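Local coordinates for IclR transcriptional regulator (Thermotoga maritima, PDB 1MKM), which probably represses transcription by binding DNA through a winged helix-turn-helix domain, and carries a zinc-binding C-terminal domain, at residues 95-100 with 215-220; 166-171 with 190-195. All blocks are in the same frame, centred on the assembly; numbering follows the deposited sequence.

Interaction 1 (95-100 with 215-220); sequences TGETVH and VSISGV
Thr-98, Val-99 and His-100 pair antiparallel with Ser-218, Ile-217 and Ser-216 between the two central strands of the GAF-like C-terminal domain's six-stranded sheet. His-100 and Ser-216 form a hydrogen-bonded pair: His-100 N donates to Ser-216 O (2.9 Å), and His-100 O receives Ser-216 N. Beyond them, Ser-218 N meets Thr-98 O in a nearly straight bond (168°). The ladder weakens at Thr-98 N, whose bond to Ser-218 O is long and bent; there a water accepts from Thr-98 N and donates to Glu-97 OE1. Glu-97 OE2 forms a salt bridge with Lys-223. Ile-217 CG2 presses on Glu-97 CB (3.5 Å), while its CD1 meets Thr-95 CG2 tip to tip. On the opposite face, His-100 CG stands anti to the carbonyl carbon, beside the backbone N (chi1 -64°), which brings the ring edge at CD2 to Ser-218 OG (3.0 Å), near the ring plane. An alanine in place of His-100 would probably open a gap beside Ser-218 and deprive Tyr-111 of its ring neighbour. Val-99 and Ile-217 pack on helices 79-93 and 226-246, whereas the other face buries two serine hydroxyls without modelled partners, Ser-218 near Cys-199, a residue seen to bind zinc in this protein, and Ser-216 near bound zinc.

Interaction 2 (166-171 with 190-195); sequences NTITNP and NEENEI
Glu-192 and Asn-166 bury most of the surface where two irregular loops of the GAF-like domain meet: one leads into helix 171-184, the other joins strands 187-190 and 197-205. Glu-192 lays its aliphatic part against the Asn-166 backbone, with CG 3.2 Å from Asn-166 O. Glu-192 CG, anti to the carbonyl carbon (chi1 -51°) with the chain extended beyond it, carries the carboxylate alongside Ile-168, the two side chains pointing the same way, and Glu-192 OE1 comes 3.4 Å from Ile-168 CD1. The second oxygen, OE2, forms a salt bridge with Lys-140 and accepts Asn-190 N on its anti lone pair, so the carboxylate is tied to its own loop and to helix 137-143. Asn-166 packs its CB over Asn-190 O (3.2 Å), and its amide lies within 18° of parallel to that of Asn-190. The modelled Asn-166 OD1 lies close to Asn-190 O, another acceptor, so the orientation of this amide is doubtful. The backbone N atoms of Glu-192 and Asn-193 both donate to Asp-189 OD1, which is consistent with this loop holding in place the carboxylate of a residue seen to bind zinc in this protein. Thr-167 OG1, which receives Thr-164 N, lies 2.8 Å from Glu-192 O.

How the interactions relate
Interactions 1 and 2 illustrate how one domain combines a regular core with loop packing at its margin. Along the chain, both segments of interaction 2 fall between 95-100 and 215-220, and all four belong to the C-terminal domain. The centres of the two contacts are 18 Å apart and their nearest atoms about 7 Å, without touching. The sheet connects them: strand 211-220 of interaction 1 neighbours strand 197-205, which in turn pairs with the outermost strand 187-190, and the loop between these last two forms half of interaction 2. Interaction 1 lies beside the metal, while interaction 2 lies farther off, the Glu-192 side chain being about 9 Å from the zinc, and reaches the site through Asp-189.

Interaction 1 (95-100 with 215-220)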
# COMPACT_ATOMS: atom_id res chain seq x y z
N THR B 95 20.11 -8.25 -19.06
CA THR B 95 20.44 -9.57 -18.52
C THR B 95 19.34 -10.04 -17.59
O THR B 95 19.10 -11.24 -17.45
CB THR B 95 21.76 -9.57 -17.73
OG1 THR B 95 21.58 -8.82 -16.53
CG2 THR B 95 22.89 -8.98 -18.56
N GLY B 96 18.67 -9.06 -16.97
CA GLY B 96 17.59 -9.35 -16.04
C GLY B 96 18.12 -9.74 -14.68
O GLY B 96 17.38 -10.10 -13.76
N GLU B 97 19.44 -9.66 -14.54
CA GLU B 97 20.11 -10.02 -13.31
C GLU B 97 20.53 -8.81 -12.49
O GLU B 97 20.73 -7.72 -13.03
CB GLU B 97 21.35 -10.86 -13.63
CG GLU B 97 21.09 -12.04 -14.55
CD GLU B 97 20.00 -12.92 -14.02
OE1 GLU B 97 20.11 -13.37 -12.86
OE2 GLU B 97 19.02 -13.18 -14.76
N THR B 98 20.65 -9.02 -11.18
CA THR B 98 21.08 -7.99 -10.26
C THR B 98 22.54 -7.65 -10.62
O THR B 98 23.31 -8.53 -10.99
CB THR B 98 21.00 -8.49 -8.81
OG1 THR B 98 19.63 -8.81 -8.51
CG2 THR B 98 21.49 -7.44 -7.84
N VAL B 99 22.88 -6.37 -10.54
CA VAL B 99 24.20 -5.86 -10.87
C VAL B 99 24.81 -5.15 -9.66
O VAL B 99 24.11 -4.41 -8.97
CB VAL B 99 24.08 -4.82 -12.02
CG1 VAL B 99 25.46 -4.27 -12.41
CG2 VAL B 99 23.37 -5.45 -13.20
N HIS B 100 26.10 -5.38 -9.39
CA HIS B 100 26.78 -4.72 -8.27
C HIS B 100 27.99 -3.97 -8.76
O HIS B 100 28.56 -4.27 -9.80
CB HIS B 100 27.25 -5.74 -7.22
CG HIS B 100 26.14 -6.47 -6.55
ND1 HIS B 100 25.52 -6.00 -5.41
CD2 HIS B 100 25.53 -7.64 -6.85
CE1 HIS B 100 24.58 -6.85 -5.04
NE2 HIS B 100 24.56 -7.86 -5.90
N VAL B 215 32.66 -4.49 -11.07
CA VAL B 215 31.28 -4.56 -11.53
C VAL B 215 31.00 -6.04 -11.72
O VAL B 215 31.87 -6.78 -12.21
CB VAL B 215 31.11 -3.85 -12.89
CG1 VAL B 215 31.45 -2.40 -12.75
CG2 VAL B 215 32.01 -4.48 -13.93
N SER B 216 29.83 -6.50 -11.31
CA SER B 216 29.52 -7.90 -11.49
C SER B 216 28.03 -8.16 -11.63
O SER B 216 27.20 -7.32 -11.28
CB SER B 216 30.11 -8.73 -10.34
OG SER B 216 29.55 -8.38 -9.09
N ILE B 217 27.71 -9.33 -12.19
CA ILE B 217 26.32 -9.73 -12.36
C ILE B 217 26.11 -10.81 -11.32
O ILE B 217 26.96 -11.68 -11.17
CB ILE B 217 26.05 -10.29 -13.77
CG1 ILE B 217 26.00 -9.13 -14.78
CG2 ILE B 217 24.79 -11.11 -13.77
CD1 ILE B 217 25.89 -9.59 -16.24
N SER B 218 24.99 -10.77 -10.62
CA SER B 218 24.75 -11.75 -9.58
C SER B 218 23.39 -12.40 -9.68
O SER B 218 22.41 -11.75 -9.98
CB SER B 218 24.93 -11.08 -8.21
OG SER B 218 26.11 -10.28 -8.22
N GLY B 219 23.34 -13.70 -9.41
CA GLY B 219 22.07 -14.39 -9.46
C GLY B 219 22.18 -15.80 -8.92
O GLY B 219 23.24 -16.21 -8.44
N VAL B 220 21.09 -16.55 -9.00
CA VAL B 220 21.12 -17.91 -8.53
C VAL B 220 22.01 -18.76 -9.44
O VAL B 220 22.10 -18.51 -10.65
CB VAL B 220 19.71 -18.53 -8.48
CG1 VAL B 220 19.80 -19.94 -7.92
CG2 VAL B 220 18.81 -17.68 -7.61
O HOH W 1 20.03 -11.84 -10.43

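Interaction 2 (166-171 with 190-195)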
# COMPACT_ATOMS: atom_id res chain seq x y z
N ASN B 166 33.38 -23.93 -1.35
CA ASN B 166 34.00 -23.47 -2.59
C ASN B 166 34.84 -22.22 -2.36
O ASN B 166 35.38 -21.64 -3.31
CB ASN B 166 32.92 -23.20 -3.64
CG ASN B 166 31.99 -24.39 -3.86
OD1 ASN B 166 31.22 -24.42 -4.82
ND2 ASN B 166 32.06 -25.37 -2.97
N THR B 167 34.96 -21.80 -1.10
CA THR B 167 35.76 -20.63 -0.76
C THR B 167 37.23 -21.02 -0.75
O THR B 167 37.69 -21.72 0.15
CB THR B 167 35.39 -20.07 0.64
OG1 THR B 167 33.97 -19.98 0.79
CG2 THR B 167 35.99 -18.69 0.84
N ILE B 168 37.96 -20.56 -1.77
CA ILE B 168 39.39 -20.84 -1.91
C ILE B 168 40.19 -20.42 -0.66
O ILE B 168 40.17 -19.25 -0.28
CB ILE B 168 39.97 -20.07 -3.12
CG1 ILE B 168 39.17 -20.42 -4.38
CG2 ILE B 168 41.43 -20.42 -3.32
CD1 ILE B 168 39.66 -19.69 -5.62
N THR B 169 40.89 -21.36 -0.04
CA THR B 169 41.67 -21.05 1.16
C THR B 169 43.19 -21.15 0.95
O THR B 169 43.97 -20.99 1.89
CB THR B 169 41.25 -21.96 2.34
OG1 THR B 169 39.83 -21.93 2.49
CG2 THR B 169 41.88 -21.48 3.65
N ASN B 170 43.62 -21.42 -0.28
CA ASN B 170 45.05 -21.54 -0.57
C ASN B 170 45.55 -20.45 -1.51
O ASN B 170 45.12 -20.37 -2.67
CB ASN B 170 45.36 -22.92 -1.16
CG ASN B 170 46.84 -23.12 -1.44
OD1 ASN B 170 47.43 -22.45 -2.28
ND2 ASN B 170 47.46 -24.06 -0.72
N PRO B 171 46.48 -19.62 -1.02
CA PRO B 171 47.09 -18.51 -1.77
C PRO B 171 47.81 -18.90 -3.06
O PRO B 171 48.00 -18.05 -3.93
CB PRO B 171 48.02 -17.87 -0.74
CG PRO B 171 48.38 -19.02 0.16
CD PRO B 171 47.06 -19.72 0.33
N ASN B 190 31.97 -19.39 -8.29
CA ASN B 190 31.20 -20.62 -8.24
C ASN B 190 30.85 -20.89 -6.79
O ASN B 190 31.49 -21.72 -6.14
CB ASN B 190 32.00 -21.78 -8.82
CG ASN B 190 31.19 -23.06 -8.90
OD1 ASN B 190 30.17 -23.13 -9.59
ND2 ASN B 190 31.63 -24.09 -8.18
N GLU B 191 29.85 -20.17 -6.28
CA GLU B 191 29.40 -20.33 -4.90
C GLU B 191 30.53 -20.22 -3.89
O GLU B 191 30.48 -20.85 -2.83
CB GLU B 191 28.66 -21.66 -4.75
CG GLU B 191 27.14 -21.49 -4.64
CD GLU B 191 26.37 -22.70 -5.15
OE1 GLU B 191 26.51 -23.02 -6.35
OE2 GLU B 191 25.63 -23.32 -4.36
N GLU B 192 31.53 -19.41 -4.21
CA GLU B 192 32.68 -19.19 -3.35
C GLU B 192 32.38 -18.16 -2.27
O GLU B 192 32.96 -18.20 -1.19
CB GLU B 192 33.88 -18.69 -4.18
CG GLU B 192 34.21 -19.53 -5.40
CD GLU B 192 35.27 -18.89 -6.28
OE1 GLU B 192 36.42 -18.74 -5.83
OE2 GLU B 192 34.95 -18.54 -7.43
N ASN B 193 31.47 -17.22 -2.55
CA ASN B 193 31.12 -16.21 -1.57
C ASN B 193 29.87 -16.66 -0.84
O ASN B 193 29.89 -16.85 0.37
CB ASN B 193 30.89 -14.85 -2.25
CG ASN B 193 30.58 -13.73 -1.25
OD1 ASN B 193 29.46 -13.61 -0.76
ND2 ASN B 193 31.58 -12.91 -0.96
N GLU B 194 28.77 -16.83 -1.58
CA GLU B 194 27.53 -17.29 -0.97
C GLU B 194 26.95 -18.49 -1.71
O GLU B 194 26.88 -18.51 -2.94
CB GLU B 194 26.50 -16.16 -0.93
CG GLU B 194 26.19 -15.69 0.49
CD GLU B 194 25.17 -14.56 0.54
OE1 GLU B 194 25.40 -13.53 -0.13
OE2 GLU B 194 24.14 -14.71 1.24
N ILE B 195 26.54 -19.50 -0.95
CA ILE B 195 25.97 -20.71 -1.53
C ILE B 195 24.60 -20.40 -2.16
O ILE B 195 23.77 -19.70 -1.59
CB ILE B 195 25.86 -21.83 -0.46
CG1 ILE B 195 24.91 -22.93 -0.93
CG2 ILE B 195 25.44 -21.24 0.88
CD1 ILE B 195 24.66 -24.02 0.10